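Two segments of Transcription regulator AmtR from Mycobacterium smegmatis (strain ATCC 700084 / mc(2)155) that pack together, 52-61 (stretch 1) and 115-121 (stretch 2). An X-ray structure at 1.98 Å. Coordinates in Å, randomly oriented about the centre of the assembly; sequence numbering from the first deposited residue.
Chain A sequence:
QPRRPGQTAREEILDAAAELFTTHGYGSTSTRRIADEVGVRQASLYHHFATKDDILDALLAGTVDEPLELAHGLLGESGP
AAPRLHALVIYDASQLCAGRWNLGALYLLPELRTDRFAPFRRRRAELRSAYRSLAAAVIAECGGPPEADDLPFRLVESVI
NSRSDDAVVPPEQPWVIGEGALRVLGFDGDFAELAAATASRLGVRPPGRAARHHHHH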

# COMPACT_ATOMS: atom_id res chain seq x y z
N LYS A 52 -14.60 -21.50 3.98
CA LYS A 52 -13.58 -20.80 3.25
C LYS A 52 -13.11 -19.64 4.11
O LYS A 52 -11.89 -19.37 4.19
CB LYS A 52 -14.09 -20.35 1.87
CG LYS A 52 -13.00 -19.76 1.00
CD LYS A 52 -13.41 -19.58 -0.47
CE LYS A 52 -14.66 -18.80 -0.70
NZ LYS A 52 -14.81 -18.46 -2.15
N ASP A 53 -14.06 -18.96 4.77
CA ASP A 53 -13.76 -17.84 5.63
C ASP A 53 -12.76 -18.22 6.73
O ASP A 53 -11.90 -17.41 7.10
CB ASP A 53 -15.06 -17.27 6.24
CG ASP A 53 -15.80 -16.33 5.32
OD1 ASP A 53 -15.34 -15.93 4.20
OD2 ASP A 53 -16.87 -15.90 5.76
N ASP A 54 -12.92 -19.43 7.29
CA ASP A 54 -12.00 -19.91 8.31
C ASP A 54 -10.62 -20.01 7.73
O ASP A 54 -9.61 -19.84 8.47
CB ASP A 54 -12.38 -21.30 8.82
CG ASP A 54 -13.67 -21.29 9.68
OD1 ASP A 54 -13.98 -20.27 10.32
OD2 ASP A 54 -14.35 -22.32 9.70
N ILE A 55 -10.52 -20.33 6.44
CA ILE A 55 -9.17 -20.48 5.81
C ILE A 55 -8.49 -19.10 5.72
O ILE A 55 -7.33 -18.91 6.10
CB ILE A 55 -9.27 -21.11 4.39
CG1 ILE A 55 -9.86 -22.54 4.49
CG2 ILE A 55 -7.93 -21.11 3.71
CD1 ILE A 55 -10.25 -23.16 3.16
N LEU A 56 -9.26 -18.13 5.24
CA LEU A 56 -8.83 -16.75 5.11
C LEU A 56 -8.47 -16.17 6.46
O LEU A 56 -7.47 -15.45 6.57
CB LEU A 56 -9.93 -15.89 4.43
CG LEU A 56 -9.65 -14.39 4.18
CD1 LEU A 56 -8.46 -14.22 3.25
CD2 LEU A 56 -10.85 -13.68 3.58
N ASP A 57 -9.25 -16.50 7.49
CA ASP A 57 -8.91 -16.05 8.84
C ASP A 57 -7.55 -16.53 9.27
O ASP A 57 -6.75 -15.73 9.76
CB ASP A 57 -9.95 -16.45 9.86
CG ASP A 57 -10.35 -15.27 10.78
OD1 ASP A 57 -9.93 -14.09 10.51
OD2 ASP A 57 -11.08 -15.55 11.76
N ALA A 58 -7.26 -17.82 9.08
CA ALA A 58 -5.97 -18.31 9.50
C ALA A 58 -4.83 -17.65 8.66
O ALA A 58 -3.82 -17.27 9.19
CB ALA A 58 -5.95 -19.79 9.41
N LEU A 59 -5.00 -17.49 7.36
CA LEU A 59 -4.00 -16.82 6.55
C LEU A 59 -3.72 -15.41 7.00
O LEU A 59 -2.57 -15.05 7.16
CB LEU A 59 -4.38 -16.83 5.07
CG LEU A 59 -4.44 -18.20 4.42
CD1 LEU A 59 -5.13 -18.14 3.09
CD2 LEU A 59 -3.03 -18.79 4.29
N LEU A 60 -4.78 -14.62 7.23
CA LEU A 60 -4.61 -13.24 7.67
C LEU A 60 -3.94 -13.11 9.03
O LEU A 60 -3.05 -12.28 9.24
CB LEU A 60 -5.96 -12.49 7.72
CG LEU A 60 -6.75 -12.27 6.44
CD1 LEU A 60 -8.16 -11.73 6.69
CD2 LEU A 60 -6.01 -11.36 5.47
N ALA A 61 -4.36 -13.94 9.97
CA ALA A 61 -3.79 -13.91 11.30
C ALA A 61 -2.27 -14.23 11.26
O ALA A 61 -1.50 -13.62 11.98
CB ALA A 61 -4.51 -14.94 12.20
N ASP A 115 -18.75 -8.26 9.71
CA ASP A 115 -18.63 -8.71 11.09
C ASP A 115 -17.84 -9.99 11.20
O ASP A 115 -17.14 -10.22 12.19
CB ASP A 115 -20.00 -8.92 11.74
CG ASP A 115 -20.80 -7.60 11.88
OD1 ASP A 115 -20.22 -6.51 11.68
OD2 ASP A 115 -22.00 -7.65 12.20
N ARG A 116 -17.90 -10.83 10.17
CA ARG A 116 -17.15 -12.10 10.20
C ARG A 116 -15.68 -11.86 10.48
O ARG A 116 -15.04 -12.68 11.12
CB ARG A 116 -17.28 -12.82 8.84
CG ARG A 116 -16.37 -14.04 8.68
CD ARG A 116 -16.72 -14.95 9.79
NE ARG A 116 -15.93 -16.15 9.79
CZ ARG A 116 -14.68 -16.21 10.19
NH1 ARG A 116 -14.01 -15.11 10.53
NH2 ARG A 116 -14.08 -17.38 10.18
N PHE A 117 -15.13 -10.79 9.92
CA PHE A 117 -13.65 -10.46 10.07
C PHE A 117 -13.31 -9.26 10.95
O PHE A 117 -12.19 -8.71 10.89
CB PHE A 117 -13.06 -10.25 8.68
CG PHE A 117 -13.03 -11.50 7.87
CD1 PHE A 117 -12.06 -12.46 8.10
CD2 PHE A 117 -13.99 -11.74 6.93
CE1 PHE A 117 -12.04 -13.63 7.36
CE2 PHE A 117 -13.98 -12.92 6.18
CZ PHE A 117 -12.99 -13.85 6.42
N ALA A 118 -14.23 -8.91 11.84
CA ALA A 118 -13.97 -7.87 12.86
C ALA A 118 -12.78 -8.20 13.71
O ALA A 118 -11.98 -7.32 14.06
CB ALA A 118 -15.17 -7.66 13.76
N PRO A 119 -12.65 -9.46 14.09
CA PRO A 119 -11.54 -9.69 15.02
C PRO A 119 -10.16 -9.44 14.36
O PRO A 119 -9.26 -8.84 14.94
CB PRO A 119 -11.73 -11.16 15.44
CG PRO A 119 -13.22 -11.41 15.21
CD PRO A 119 -13.53 -10.63 13.97
N PHE A 120 -9.98 -9.98 13.16
CA PHE A 120 -8.75 -9.70 12.43
C PHE A 120 -8.57 -8.16 12.26
O PHE A 120 -7.50 -7.63 12.55
CB PHE A 120 -8.73 -10.39 11.05
CG PHE A 120 -7.62 -9.88 10.19
CD1 PHE A 120 -6.32 -10.23 10.50
CD2 PHE A 120 -7.87 -8.90 9.23
CE1 PHE A 120 -5.28 -9.68 9.81
CE2 PHE A 120 -6.84 -8.34 8.52
CZ PHE A 120 -5.54 -8.74 8.82
N ARG A 121 -9.60 -7.45 11.83
CA ARG A 121 -9.53 -5.97 11.72
C ARG A 121 -9.01 -5.33 12.97
O ARG A 121 -8.12 -4.43 12.88
CB ARG A 121 -10.86 -5.30 11.37
CG ARG A 121 -10.98 -4.93 9.92
CD ARG A 121 -12.25 -4.11 9.64
NE ARG A 121 -13.29 -5.10 9.42
CZ ARG A 121 -14.35 -5.34 10.17
NH1 ARG A 121 -14.67 -4.59 11.21
NH2 ARG A 121 -15.12 -6.33 9.81
O HOH W 1 -18.23 -17.02 7.56
O HOH W 2 -16.84 -18.85 8.94

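Residues 52-61 form a helix. Residues 115-121 begin with a short 3-10 segment, pass through Phe117 at the N-cap position, and enter a second helix. The two stretches bury 452 Å² between them, counting both sides. Asp53, Asp54, Leu56, Asp57 and Leu60 make most of the contact from the first helix. Arg116, Phe117 and Phe120 answer from the second stretch.

The charged part of the contact centres on Arg116. Its CA-to-CB bond points toward the first helix. With chi1 t, chi2 p and chi3 t, the chain bends at chi2 and places the guanidinium beside three aspartates. Two of these make salt bridges. Arg116 NH2 lies 2.9 Å from Asp54 OD1, and Arg116 NH1 lies 3.2 Å from Asp57 OD2. Both pairs are also weak hydrogen bonds. In the first the N-H meets the oxygen at 125°, well off line. In the second the approach is nearly straight, at 171°, but the distance is longer. Both oxygens sit at the edge of the guanidinium, near its plane. Asp54 starts from a CA-to-CB bond directed away from the second stretch, yet the end of its side chain comes back within reach. Asp57 has its CA-to-CB bond sideways and chi1 between wells at -133°. Its OD2 faces the arginine, while its OD1 lies by the Phe117 ring.

Asp53 plays a different part. Its CB lies over one face of the guanidinium. Asp53 OD2 is 4.1 Å from Arg116 NE but well out of the plane, so no N-H points at it and only the charges attract. Asp53 OD2 also touches the aliphatic part of the arginine, 3.5 Å from Arg116 CG.

Two waters complete this polar end. Water 1 donates to Asp53 OD2 at 2.5 Å and accepts a weak bond from Arg116 NE at 3.3 Å. Water 2 accepts from Arg116 NE at 3.0 Å and donates weakly to Asp54 OD1 at 3.5 Å. Arginine suits this place because its several N-H groups can serve carboxylates and water together. The aspartates answer its positive charge.

The apolar part is built on two buried phenylalanines, and leucines fill the space against them. Phe117 has its CA-to-CB bond sideways, but the ring reaches the helix. Leu56 CD2 packs 3.6 Å from Phe117 CZ, and Leu60 CD1 lies 4.2 Å from Phe117 CD1. Both leucines are buried and point their CA-to-CB bonds toward the second stretch. Oxygens meet the ring at its edge: Asp57 OD1 is 3.6 Å from Phe117 CD1, and the backbone Asp53 O is 3.8 Å from Phe117 CZ. The ring hydrogens are slightly positive, so the edge tolerates oxygen.

The CA-to-CB bond of Phe120 points toward the first helix, and its ring offers one face to Leu60. Leu60 CB stands 3.7 Å from the centroid of the Phe120 ring, 19° off its normal, in a CH-pi contact. Separately, the backbone Leu60 O lies 3.5 Å from Phe120 CE1.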